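PDB 7CBD: exoglucanase A from Cellulomonas fimi, which hydrolyses beta-1,4-glucosidic linkages of cellulose with inversion of anomeric configuration, releasing cellobiose from the non-reducing chain ends. Local coordinates for residues P19-A22 and A23-A27; Q414-E417 and E418-V421. All coordinates share one frame; numbering follows the deposited sequence.

In the fold
The two contacts come from opposite ends of the catalytic domain's sequence, yet their centres lie about 12 Å apart. Interaction 1 covers the first two and a half turns of helix 19-30, and interaction 2 is the end of the loop before helix 417-425 together with that helix's first turn. They meet by apolar packing: CG1 of Val25 lies 3.8 Å from CZ of Phe420, while CG2 of Val25 lies 3.8 Å from CH2 of Trp415, and the CB carbon of Ser24 packs on the same indole. Interaction 2 is the nearer to the predicted nucleophile: the side chain of Gln419 is about 5 Å from that of Asp371, and the side chain of Trp21 about 11 Å from it.

Interaction 1 of 2, residues P19-A22 and A23-A27; sequences PTWA and ASVNA
Trp21 and Val25 meet one turn apart on the buried side of the helix, the CG2 methyl of Val25 lying over one face of the indole. That methyl is 3.6 Å from the centroid of the six-membered ring and 21° off its normal, a CH-pi contact, and its closest ring atom is CE2 of Trp21 at 3.5 Å. The indole is swung out along the helix by a chi1 of 174°, which sets CG opposite the backbone N, while CG2 of Val25 stands beside its own backbone N and so faces back toward the preceding turn. A flat, wide residue suits this place because it offers a face to valine and still carries a polar edge, whose NE1 donates to the carbonyl of Pro367. Replacing Trp21 by an alanine would probably leave the Val25 methyl without its aromatic floor and the Pro367 carbonyl without this donor.

The backbone bonds are those of a regular alpha-helix, helix 19-30 of the family 6 catalytic domain. Ala23 N donates to Pro19 O, Ser24 N to Thr20 O, Val25 N to Trp21 O at 2.9 Å and Asn26 N to Ala22 O. Proline fits the first turn, where its missing N-H costs no helical bond, and the Asn18 side chain accepts from the Thr20 N-H just after it.

A water adds to the bonding at Thr20 and Ser24. It donates to Thr20 O at 2.8 Å and also bonds to OG of Ser24, 3.2 Å away, so this carbonyl serves both the helix and the solvent. The exposed Ala23 rests its CB against the carbonyl oxygens of Pro19 and Thr20. Val45 of helix 36-45 and Pro366 also touch the tryptophan, and Ala46 lies against Val25.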
ATOM      1  N   PRO A  19      -2.644   0.124 -18.299  1.00  7.41           N
ATOM      2  CA  PRO A  19      -3.233   1.087 -19.246  1.00  7.74           C
ATOM      3  C   PRO A  19      -4.606   1.582 -18.837  1.00  7.66           C
ATOM      4  O   PRO A  19      -4.999   2.681 -19.249  1.00  8.12           O
ATOM      5  CB  PRO A  19      -3.281   0.308 -20.566  1.00  9.32           C
ATOM      6  CG  PRO A  19      -3.361  -1.116 -20.139  1.00 10.16           C
ATOM      7  CD  PRO A  19      -2.557  -1.233 -18.866  1.00  8.54           C
ATOM      8  N   THR A  20      -5.352   0.808 -18.044  1.00  7.27           N
ATOM      9  CA  THR A  20      -6.664   1.258 -17.593  1.00  7.08           C
ATOM     10  C   THR A  20      -6.525   2.401 -16.596  1.00  6.99           C
ATOM     11  O   THR A  20      -7.211   3.428 -16.703  1.00  7.93           O
ATOM     12  CB  THR A  20      -7.422   0.081 -16.980  1.00  7.92           C
ATOM     13  OG1 THR A  20      -7.421  -1.011 -17.910  1.00  8.87           O
ATOM     14  CG2 THR A  20      -8.871   0.464 -16.647  1.00  9.32           C
ATOM     15  N   TRP A  21      -5.618   2.251 -15.628  1.00  7.01           N
ATOM     16  CA  TRP A  21      -5.362   3.340 -14.693  1.00  7.38           C
ATOM     17  C   TRP A  21      -4.721   4.527 -15.405  1.00  6.93           C
ATOM     18  O   TRP A  21      -5.085   5.681 -15.148  1.00  7.40           O
ATOM     19  CB  TRP A  21      -4.495   2.843 -13.536  1.00  7.72           C
ATOM     20  CG  TRP A  21      -4.060   3.932 -12.600  1.00  6.74           C
ATOM     21  CD1 TRP A  21      -4.769   4.465 -11.557  1.00  7.33           C
ATOM     22  CD2 TRP A  21      -2.803   4.613 -12.621  1.00  6.82           C
ATOM     23  NE1 TRP A  21      -4.025   5.448 -10.936  1.00  7.05           N
ATOM     24  CE2 TRP A  21      -2.815   5.556 -11.574  1.00  6.76           C
ATOM     25  CE3 TRP A  21      -1.668   4.528 -13.439  1.00  7.00           C
ATOM     26  CZ2 TRP A  21      -1.729   6.392 -11.310  1.00  7.08           C
ATOM     27  CZ3 TRP A  21      -0.598   5.359 -13.180  1.00  7.90           C
ATOM     28  CH2 TRP A  21      -0.635   6.282 -12.126  1.00  7.15           C
ATOM     29  N   ALA A  22      -3.804   4.265 -16.340  1.00  7.22           N
ATOM     30  CA  ALA A  22      -3.207   5.357 -17.097  1.00  7.52           C
ATOM     31  C   ALA A  22      -4.276   6.165 -17.822  1.00  7.18           C
ATOM     32  O   ALA A  22      -4.213   7.401 -17.855  1.00  8.28           O
ATOM     33  CB  ALA A  22      -2.180   4.812 -18.089  1.00  8.86           C
ATOM     34  N   ALA A  23      -5.266   5.486 -18.408  1.00  7.70           N
ATOM     35  CA  ALA A  23      -6.341   6.198 -19.095  1.00  7.55           C
ATOM     36  C   ALA A  23      -7.152   7.042 -18.118  1.00  7.66           C
ATOM     37  O   ALA A  23      -7.544   8.173 -18.435  1.00  8.38           O
ATOM     38  CB  ALA A  23      -7.232   5.211 -19.853  1.00  9.52           C
ATOM     39  N   SER A  24      -7.405   6.521 -16.911  1.00  7.59           N
ATOM     40  CA  SER A  24      -8.098   7.312 -15.897  1.00  8.80           C
ATOM     41  C   SER A  24      -7.302   8.560 -15.537  1.00  7.95           C
ATOM     42  O   SER A  24      -7.873   9.647 -15.378  1.00  7.76           O
ATOM     43  CB  SER A  24      -8.342   6.460 -14.655  1.00 10.15           C
ATOM     44  OG  SER A  24      -9.177   5.362 -14.971  1.00 10.15           O
ATOM     45  N   VAL A  25      -5.981   8.430 -15.407  1.00  7.60           N
ATOM     46  CA  VAL A  25      -5.155   9.588 -15.084  1.00  6.96           C
ATOM     47  C   VAL A  25      -5.183  10.593 -16.228  1.00  6.50           C
ATOM     48  O   VAL A  25      -5.340  11.801 -16.013  1.00  7.42           O
ATOM     49  CB  VAL A  25      -3.719   9.152 -14.747  1.00  7.42           C
ATOM     50  CG1 VAL A  25      -2.831  10.375 -14.578  1.00  7.13           C
ATOM     51  CG2 VAL A  25      -3.700   8.288 -13.502  1.00  7.96           C
ATOM     52  N   ASN A  26      -5.033  10.114 -17.464  1.00  7.12           N
ATOM     53  CA  ASN A  26      -5.054  11.028 -18.603  1.00  8.01           C
ATOM     54  C   ASN A  26      -6.404  11.728 -18.747  1.00  7.48           C
ATOM     55  O   ASN A  26      -6.459  12.891 -19.163  1.00  8.67           O
ATOM     56  CB  ASN A  26      -4.667  10.289 -19.887  1.00  8.72           C
ATOM     57  CG  ASN A  26      -3.175  10.015 -19.973  1.00  9.34           C
ATOM     58  OD1 ASN A  26      -2.358  10.811 -19.513  1.00 10.50           O
ATOM     59  ND2 ASN A  26      -2.816   8.886 -20.567  1.00 10.21           N
ATOM     60  N   ALA A  27      -7.504  11.043 -18.427  1.00  7.61           N
ATOM     61  CA  ALA A  27      -8.802  11.710 -18.439  1.00  8.05           C
ATOM     62  C   ALA A  27      -8.853  12.810 -17.386  1.00  7.67           C
ATOM     63  O   ALA A  27      -9.346  13.914 -17.650  1.00  8.50           O
ATOM     64  CB  ALA A  27      -9.923  10.690 -18.235  1.00  9.41           C
TER
HETATM   65  O   HOH W   1      -9.829   3.886 -17.683  1.00 13.02           O

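Interaction 2 of 2, residues Q414-E417 and E418-V421; sequences QWFE and EQFV
Trp415 reaches Phe420 with its benzo rim, placing CZ2 3.4 Å from CD2 of Phe420 and over one face of the phenyl ring. The planes are inclined at 57°, an oblique pairing with centroids 4.8 Å apart. Equally close is the packing of Phe416, the N-cap residue, whose ring receives CB of Gln419 over one face, 3.6 Å from the centroid. The extended Gln419 chain carries its amide out over the CD1 rim on the same face, amide and ring planes 49° apart, with OE1 3.3 Å from CD1 of Phe416, and NE2 donates to Asn336. Glutamine thus suits a buried spot with an aliphatic stem and a polar end. Phe420 N bonds to Phe416 O, and Val421 N to Glu417 O, starting the helix.

The solvent side is looser: exposed Glu418 occupies two conformations, so any hold of its carboxylate on the Phe416 ring edge is doubtful. Glu417, by contrast, is pinned: bent at chi2 (79°), it turns back toward the indole, and its OE1 forms a salt bridge with Arg31.

Helix 19-30 receives Trp415 and Phe420 at Val25, helix 36-45 meets Phe420 and Val421 through Met42, and the loop is tied by backbone bonds to Gly368 and Ser370, beyond strand 358-362.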
ATOM      1  N   GLN A 414     -12.884   3.610  -6.872  0.60  9.88           N
ATOM      2  CA  GLN A 414     -13.435   4.566  -7.818  0.60 10.03           C
ATOM      3  C   GLN A 414     -12.575   5.825  -7.872  0.60  9.21           C
ATOM      4  O   GLN A 414     -11.865   6.167  -6.920  0.60  8.73           O
ATOM      5  CB  GLN A 414     -14.870   4.921  -7.428  0.60 11.02           C
ATOM      6  CG  GLN A 414     -15.822   3.737  -7.481  0.60 12.23           C
ATOM      7  CD  GLN A 414     -15.969   3.183  -8.882  0.60 13.92           C
ATOM      8  OE1 GLN A 414     -16.398   3.885  -9.795  0.60 15.95           O
ATOM      9  NE2 GLN A 414     -15.610   1.920  -9.062  0.60 15.70           N
ATOM     10  N   TRP A 415     -12.648   6.521  -9.006  1.00  9.69           N
ATOM     11  CA  TRP A 415     -11.833   7.714  -9.203  1.00 10.29           C
ATOM     12  C   TRP A 415     -12.298   8.841  -8.290  1.00  9.73           C
ATOM     13  O   TRP A 415     -13.488   9.174  -8.246  1.00 10.27           O
ATOM     14  CB  TRP A 415     -11.895   8.178 -10.656  1.00 10.73           C
ATOM     15  CG  TRP A 415     -10.873   9.214 -10.898  1.00 10.96           C
ATOM     16  CD1 TRP A 415     -11.066  10.565 -10.973  1.00 11.94           C
ATOM     17  CD2 TRP A 415      -9.467   8.999 -11.027  1.00  8.90           C
ATOM     18  NE1 TRP A 415      -9.865  11.200 -11.160  1.00 12.76           N
ATOM     19  CE2 TRP A 415      -8.868  10.260 -11.195  1.00  9.98           C
ATOM     20  CE3 TRP A 415      -8.654   7.856 -11.028  1.00  9.37           C
ATOM     21  CZ2 TRP A 415      -7.503  10.415 -11.363  1.00 10.72           C
ATOM     22  CZ3 TRP A 415      -7.295   8.017 -11.197  1.00  9.70           C
ATOM     23  CH2 TRP A 415      -6.734   9.288 -11.366  1.00  9.67           C
ATOM     24  N   PHE A 416     -11.353   9.442  -7.577  1.00  8.83           N
ATOM     25  CA  PHE A 416     -11.634  10.475  -6.583  1.00  9.04           C
ATOM     26  C   PHE A 416     -11.011  11.772  -7.095  1.00  8.66           C
ATOM     27  O   PHE A 416      -9.833  12.049  -6.860  1.00  8.65           O
ATOM     28  CB  PHE A 416     -11.039  10.035  -5.248  1.00  9.21           C
ATOM     29  CG  PHE A 416     -11.547  10.801  -4.053  1.00  8.27           C
ATOM     30  CD1 PHE A 416     -11.280  10.333  -2.777  1.00  8.41           C
ATOM     31  CD2 PHE A 416     -12.277  11.977  -4.188  1.00  8.59           C
ATOM     32  CE1 PHE A 416     -11.720  11.017  -1.660  1.00  8.07           C
ATOM     33  CE2 PHE A 416     -12.728  12.669  -3.061  1.00  8.97           C
ATOM     34  CZ  PHE A 416     -12.451  12.189  -1.802  1.00  9.05           C
ATOM     35  N   GLU A 417     -11.833  12.581  -7.772  1.00  9.76           N
ATOM     36  CA  GLU A 417     -11.341  13.717  -8.547  1.00  9.98           C
ATOM     37  C   GLU A 417     -10.536  14.696  -7.699  1.00  9.99           C
ATOM     38  O   GLU A 417      -9.389  15.026  -8.030  1.00  9.36           O
ATOM     39  CB  GLU A 417     -12.524  14.431  -9.198  1.00 10.38           C
ATOM     40  CG  GLU A 417     -12.122  15.504 -10.202  1.00 10.49           C
ATOM     41  CD  GLU A 417     -11.719  14.931 -11.550  1.00  9.94           C
ATOM     42  OE1 GLU A 417     -11.751  13.692 -11.704  1.00 11.56           O
ATOM     43  OE2 GLU A 417     -11.371  15.713 -12.460  1.00 10.34           O
ATOM     44  N   GLU A 418     -11.138  15.180  -6.606  0.61 10.35           N
ATOM     45  CA  GLU A 418     -10.495  16.193  -5.774  0.61 11.17           C
ATOM     46  C   GLU A 418      -9.249  15.639  -5.109  0.61  9.39           C
ATOM     47  O   GLU A 418      -8.233  16.338  -4.991  0.61  9.52           O
ATOM     48  CB  GLU A 418     -11.471  16.684  -4.706  0.61 13.57           C
ATOM     49  CG  GLU A 418     -12.736  17.301  -5.255  0.61 15.78           C
ATOM     50  CD  GLU A 418     -13.910  16.359  -5.189  0.61 16.49           C
ATOM     51  OE1 GLU A 418     -13.755  15.190  -5.609  0.61 14.79           O
ATOM     52  OE2 GLU A 418     -14.980  16.793  -4.708  0.61 19.04           O
ATOM     53  N   GLN A 419      -9.317  14.386  -4.663  1.00  8.76           N
ATOM     54  CA  GLN A 419      -8.177  13.769  -4.007  1.00  7.51           C
ATOM     55  C   GLN A 419      -6.995  13.656  -4.959  1.00  7.37           C
ATOM     56  O   GLN A 419      -5.855  13.929  -4.570  1.00  8.03           O
ATOM     57  CB  GLN A 419      -8.570  12.398  -3.479  1.00  7.09           C
ATOM     58  CG  GLN A 419      -7.451  11.685  -2.755  1.00  8.30           C
ATOM     59  CD  GLN A 419      -7.840  10.279  -2.380  1.00  7.86           C
ATOM     60  OE1 GLN A 419      -8.149   9.466  -3.249  1.00  8.36           O
ATOM     61  NE2 GLN A 419      -7.855   9.985  -1.078  1.00  8.50           N
ATOM     62  N   PHE A 420      -7.243  13.279  -6.217  1.00  7.73           N
ATOM     63  CA  PHE A 420      -6.133  13.185  -7.159  1.00  7.16           C
ATOM     64  C   PHE A 420      -5.507  14.549  -7.419  1.00  7.12           C
ATOM     65  O   PHE A 420      -4.283  14.655  -7.530  1.00  8.13           O
ATOM     66  CB  PHE A 420      -6.554  12.528  -8.469  1.00  8.60           C
ATOM     67  CG  PHE A 420      -5.393  12.213  -9.375  1.00  7.24           C
ATOM     68  CD1 PHE A 420      -4.428  11.285  -8.998  1.00  7.89           C
ATOM     69  CD2 PHE A 420      -5.252  12.848 -10.595  1.00  7.18           C
ATOM     70  CE1 PHE A 420      -3.364  10.991  -9.820  1.00  8.08           C
ATOM     71  CE2 PHE A 420      -4.181  12.552 -11.425  1.00  7.07           C
ATOM     72  CZ  PHE A 420      -3.241  11.623 -11.038  1.00  7.51           C
ATOM     73  N   VAL A 421      -6.325  15.600  -7.519  1.00  8.05           N
ATOM     74  CA  VAL A 421      -5.779  16.948  -7.664  1.00  7.37           C
ATOM     75  C   VAL A 421      -4.825  17.255  -6.515  1.00  7.13           C
ATOM     76  O   VAL A 421      -3.692  17.709  -6.724  1.00  8.21           O
ATOM     77  CB  VAL A 421      -6.921  17.973  -7.758  1.00  8.53           C
ATOM     78  CG1 VAL A 421      -6.400  19.392  -7.567  1.00  9.93           C
ATOM     79  CG2 VAL A 421      -7.637  17.841  -9.086  1.00  8.79           C
TER